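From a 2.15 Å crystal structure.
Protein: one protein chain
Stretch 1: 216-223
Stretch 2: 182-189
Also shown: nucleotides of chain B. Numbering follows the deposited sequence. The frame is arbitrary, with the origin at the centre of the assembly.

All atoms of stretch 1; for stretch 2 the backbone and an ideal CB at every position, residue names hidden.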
# COMPACT_ATOMS: atom_id res chain seq x y z
N ASN A 216 -10.15 4.90 0.76
CA ASN A 216 -10.07 5.52 2.08
C ASN A 216 -8.84 5.06 2.85
O ASN A 216 -8.27 5.81 3.65
CB ASN A 216 -11.35 5.25 2.88
CG ASN A 216 -11.37 3.87 3.52
OD1 ASN A 216 -10.94 3.70 4.66
ND2 ASN A 216 -11.87 2.88 2.78
N TYR A 217 -8.41 3.82 2.61
CA TYR A 217 -7.23 3.29 3.27
C TYR A 217 -5.96 3.99 2.78
O TYR A 217 -5.00 4.16 3.53
CB TYR A 217 -7.12 1.77 3.06
CG TYR A 217 -8.14 0.98 3.86
CD1 TYR A 217 -8.03 0.88 5.24
CD2 TYR A 217 -9.20 0.35 3.24
CE1 TYR A 217 -8.96 0.16 5.98
CE2 TYR A 217 -10.13 -0.37 3.97
CZ TYR A 217 -10.00 -0.47 5.34
OH TYR A 217 -10.92 -1.18 6.07
N ILE A 218 -5.97 4.39 1.51
CA ILE A 218 -4.84 5.09 0.92
C ILE A 218 -4.65 6.48 1.54
O ILE A 218 -3.52 6.88 1.86
CB ILE A 218 -5.00 5.21 -0.61
CG1 ILE A 218 -4.97 3.82 -1.26
CG2 ILE A 218 -3.91 6.08 -1.20
CD1 ILE A 218 -3.74 3.00 -0.88
N ILE A 219 -5.74 7.22 1.71
CA ILE A 219 -5.67 8.52 2.36
C ILE A 219 -5.12 8.37 3.78
O ILE A 219 -4.26 9.14 4.21
CB ILE A 219 -7.05 9.22 2.44
CG1 ILE A 219 -7.73 9.24 1.07
CG2 ILE A 219 -6.89 10.63 2.99
CD1 ILE A 219 -6.87 9.81 -0.04
N GLN A 220 -5.64 7.38 4.50
CA GLN A 220 -5.19 7.10 5.85
C GLN A 220 -3.71 6.73 5.89
O GLN A 220 -3.00 7.10 6.83
CB GLN A 220 -6.04 5.99 6.48
CG GLN A 220 -7.49 6.39 6.75
CD GLN A 220 -8.25 5.33 7.54
OE1 GLN A 220 -8.00 5.13 8.72
NE2 GLN A 220 -9.18 4.65 6.87
N PHE A 221 -3.24 6.02 4.88
CA PHE A 221 -1.83 5.63 4.81
C PHE A 221 -0.93 6.86 4.67
O PHE A 221 0.11 6.95 5.32
CB PHE A 221 -1.57 4.65 3.66
CG PHE A 221 -0.24 3.95 3.76
CD1 PHE A 221 -0.13 2.74 4.42
CD2 PHE A 221 0.90 4.52 3.21
CE1 PHE A 221 1.09 2.09 4.53
CE2 PHE A 221 2.13 3.88 3.32
CZ PHE A 221 2.23 2.66 3.97
N LEU A 222 -1.34 7.81 3.83
CA LEU A 222 -0.62 9.07 3.69
C LEU A 222 -0.53 9.82 5.01
O LEU A 222 0.50 10.41 5.34
CB LEU A 222 -1.28 9.97 2.64
CG LEU A 222 -1.11 9.64 1.16
CD1 LEU A 222 -1.55 10.82 0.31
CD2 LEU A 222 0.34 9.27 0.87
N LEU A 223 -1.61 9.78 5.78
CA LEU A 223 -1.70 10.52 7.04
C LEU A 223 -0.73 9.97 8.10
O LEU A 223 -0.47 10.62 9.11
CB LEU A 223 -3.14 10.53 7.56
CG LEU A 223 -4.11 11.45 6.81
CD1 LEU A 223 -5.55 11.24 7.28
CD2 LEU A 223 -3.71 12.90 6.99
N UNK A 182 -0.95 -3.03 -3.15
CA UNK A 182 0.31 -2.80 -3.86
C UNK A 182 0.82 -1.38 -3.62
O UNK A 182 2.00 -1.18 -3.33
CB UNK A 182 0.13 -3.05 -5.36
N UNK A 183 -0.08 -0.41 -3.74
CA UNK A 183 0.26 1.00 -3.58
C UNK A 183 0.81 1.30 -2.19
O UNK A 183 1.75 2.08 -2.04
CB UNK A 183 -0.97 1.87 -3.85
N UNK A 184 0.23 0.66 -1.17
CA UNK A 184 0.71 0.82 0.20
C UNK A 184 2.10 0.23 0.39
O UNK A 184 2.94 0.81 1.09
CB UNK A 184 -0.27 0.17 1.18
N UNK A 185 2.36 -0.92 -0.24
CA UNK A 185 3.68 -1.53 -0.21
C UNK A 185 4.70 -0.58 -0.82
O UNK A 185 5.76 -0.34 -0.25
CB UNK A 185 3.68 -2.87 -0.95
N UNK A 186 4.37 -0.06 -2.00
CA UNK A 186 5.22 0.89 -2.70
C UNK A 186 5.54 2.11 -1.85
O UNK A 186 6.71 2.51 -1.72
CB UNK A 186 4.55 1.33 -4.00
N UNK A 187 4.51 2.71 -1.26
CA UNK A 187 4.66 3.93 -0.48
C UNK A 187 5.52 3.71 0.77
O UNK A 187 6.13 4.65 1.28
CB UNK A 187 3.28 4.46 -0.08
N UNK A 188 5.56 2.48 1.25
CA UNK A 188 6.30 2.17 2.47
C UNK A 188 7.81 2.06 2.25
O UNK A 188 8.58 2.09 3.21
CB UNK A 188 5.78 0.86 3.07
N UNK A 189 8.23 1.96 0.99
CA UNK A 189 9.66 1.79 0.69
C UNK A 189 10.24 2.79 -0.31
O UNK A 189 11.45 2.96 -0.38
CB UNK A 189 9.89 0.38 0.15
P U B 3 -18.53 -2.90 9.71
OP1 U B 3 -19.06 -3.81 8.67
OP2 U B 3 -18.12 -3.47 11.02
O5' U B 3 -17.30 -2.08 9.11
C5' U B 3 -16.12 -2.74 8.69
C4' U B 3 -15.76 -2.36 7.27
O4' U B 3 -15.61 -0.93 7.15
C3' U B 3 -14.46 -2.93 6.73
O3' U B 3 -14.60 -4.27 6.31
C2' U B 3 -14.13 -1.97 5.59
O2' U B 3 -14.87 -2.30 4.43
C1' U B 3 -14.66 -0.63 6.14
N1 U B 3 -13.59 0.21 6.72
C2 U B 3 -12.88 1.01 5.85
O2 U B 3 -13.09 1.05 4.65
N3 U B 3 -11.89 1.78 6.43
C4 U B 3 -11.56 1.81 7.77
O4 U B 3 -10.64 2.55 8.14
C5 U B 3 -12.35 0.96 8.61
C6 U B 3 -13.32 0.20 8.08
P A B 4 -13.39 -5.32 6.48
OP1 A B 4 -14.01 -6.66 6.44
OP2 A B 4 -12.52 -4.92 7.62
O5' A B 4 -12.54 -5.11 5.15
C5' A B 4 -13.15 -5.22 3.87
C4' A B 4 -12.10 -5.28 2.78
O4' A B 4 -11.38 -4.02 2.74
C3' A B 4 -11.02 -6.33 2.97
O3' A B 4 -11.43 -7.62 2.57
C2' A B 4 -9.86 -5.77 2.15
O2' A B 4 -10.03 -6.06 0.77
C1' A B 4 -10.04 -4.26 2.36
N9 A B 4 -9.14 -3.71 3.40
C8 A B 4 -9.30 -3.76 4.76
N7 A B 4 -8.32 -3.18 5.42
C5 A B 4 -7.45 -2.72 4.43
C6 A B 4 -6.23 -2.03 4.48
N6 A B 4 -5.62 -1.65 5.61
N1 A B 4 -5.64 -1.73 3.30
C2 A B 4 -6.24 -2.10 2.16
N3 A B 4 -7.38 -2.76 1.99
C4 A B 4 -7.95 -3.05 3.18

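The two helices run nearly parallel, 11° between their directions with axes 10.5 Å apart at closest approach, so a strip of positions on 182-189 must answer Ile 218, Phe 221 and Leu 222.

Position 182 has nothing of stretch 1 within 5.5 Å of its ideal CB. Any helix-compatible residue would do; it is Val 182.

Position 183 points its CA-to-CB bond sideways, yet its ideal CB lies 4.2 Å from CD1 of Ile 218. With only hydrocarbon on offer, an aliphatic chain suits, and Leu, Ile, Met or Val are all plausible. The deposited Leu 183, chi1 t and chi2 p, brings its CD2 to 4.0 Å from CD1 of Ile 218.

Position 184 is the richest. The CA of 184 lies 7.0 Å from the CA of Ile 218, and its ideal CB is 4.1 Å from CE1 of Phe 221. The start of the side chain should therefore be methylene, but an extended one heads past Tyr 217 toward the base of A4, whose N1 is an acceptor wanting a donor. A long chain with a polar end fits: Gln, Lys or Arg. It is Gln 184. Its CB lies over one face of the Phe 221 ring, its CG packs 3.7 Å from CD1 of Ile 218, and its NE2 donates to N1 of A4 at 2.9 Å and 174°, nearly straight.

Position 185 points away from stretch 1, leaving room for a long or charged chain. Lys 185 takes it, its NZ hydrogen-bonded elsewhere in the structure.

Position 186 points sideways, with no neighbour from stretch 1 near its ideal CB, and the contact sets no preference; it is Leu 186.

Position 187 points toward stretch 1, its ideal CB only 3.6 Å from CE2 of Phe 221, with Leu 222 farther along. Such a site asks for an apolar chain, Leu or Met most readily. Leu 187, m then t, sets its CB 3.6 Å from CE2 of Phe 221 and reaches with CD1 to 4.1 Å from CD2 of Leu 222.

Position 188 meets CZ of Phe 221 at 4.1 Å from its ideal CB, pointing sideways. A small residue such as Ala or Ser suffices. Ser 188 puts its CB at the ring's edge, while its OG, chi1 p, turns back to donate to O of Lys 185 at 2.6 Å.

Position 189, with phi -127°, lies beyond reach of stretch 1; it is Val 189.

Stretch 2, residues 182-189: VLQKLLSV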
# COMPACT_ATOMS: atom_id res chain seq x y z
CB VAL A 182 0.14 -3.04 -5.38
CG1 VAL A 182 1.44 -2.73 -6.11
CG2 VAL A 182 -0.30 -4.47 -5.65
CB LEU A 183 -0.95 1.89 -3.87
CG LEU A 183 -0.71 3.40 -3.89
CD1 LEU A 183 0.40 3.75 -4.85
CD2 LEU A 183 -1.99 4.14 -4.25
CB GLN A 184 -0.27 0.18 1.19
CG GLN A 184 -1.61 0.91 1.30
CD GLN A 184 -2.59 0.21 2.23
OE1 GLN A 184 -2.32 0.02 3.41
NE2 GLN A 184 -3.74 -0.18 1.68
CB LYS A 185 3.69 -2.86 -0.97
CG LYS A 185 2.71 -3.90 -0.46
CD LYS A 185 2.98 -4.26 0.98
CE LYS A 185 1.93 -5.24 1.51
NZ LYS A 185 1.90 -6.54 0.79
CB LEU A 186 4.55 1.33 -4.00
CG LEU A 186 5.32 2.34 -4.84
CD1 LEU A 186 6.56 1.70 -5.46
CD2 LEU A 186 4.44 2.93 -5.92
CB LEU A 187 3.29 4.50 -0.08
CG LEU A 187 2.44 5.14 -1.18
CD1 LEU A 187 1.07 5.52 -0.66
CD2 LEU A 187 3.13 6.35 -1.76
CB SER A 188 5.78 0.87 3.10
OG SER A 188 6.07 -0.25 2.29
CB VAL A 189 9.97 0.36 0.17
CG1 VAL A 189 9.63 -0.69 1.22
CG2 VAL A 189 9.21 0.09 -1.12
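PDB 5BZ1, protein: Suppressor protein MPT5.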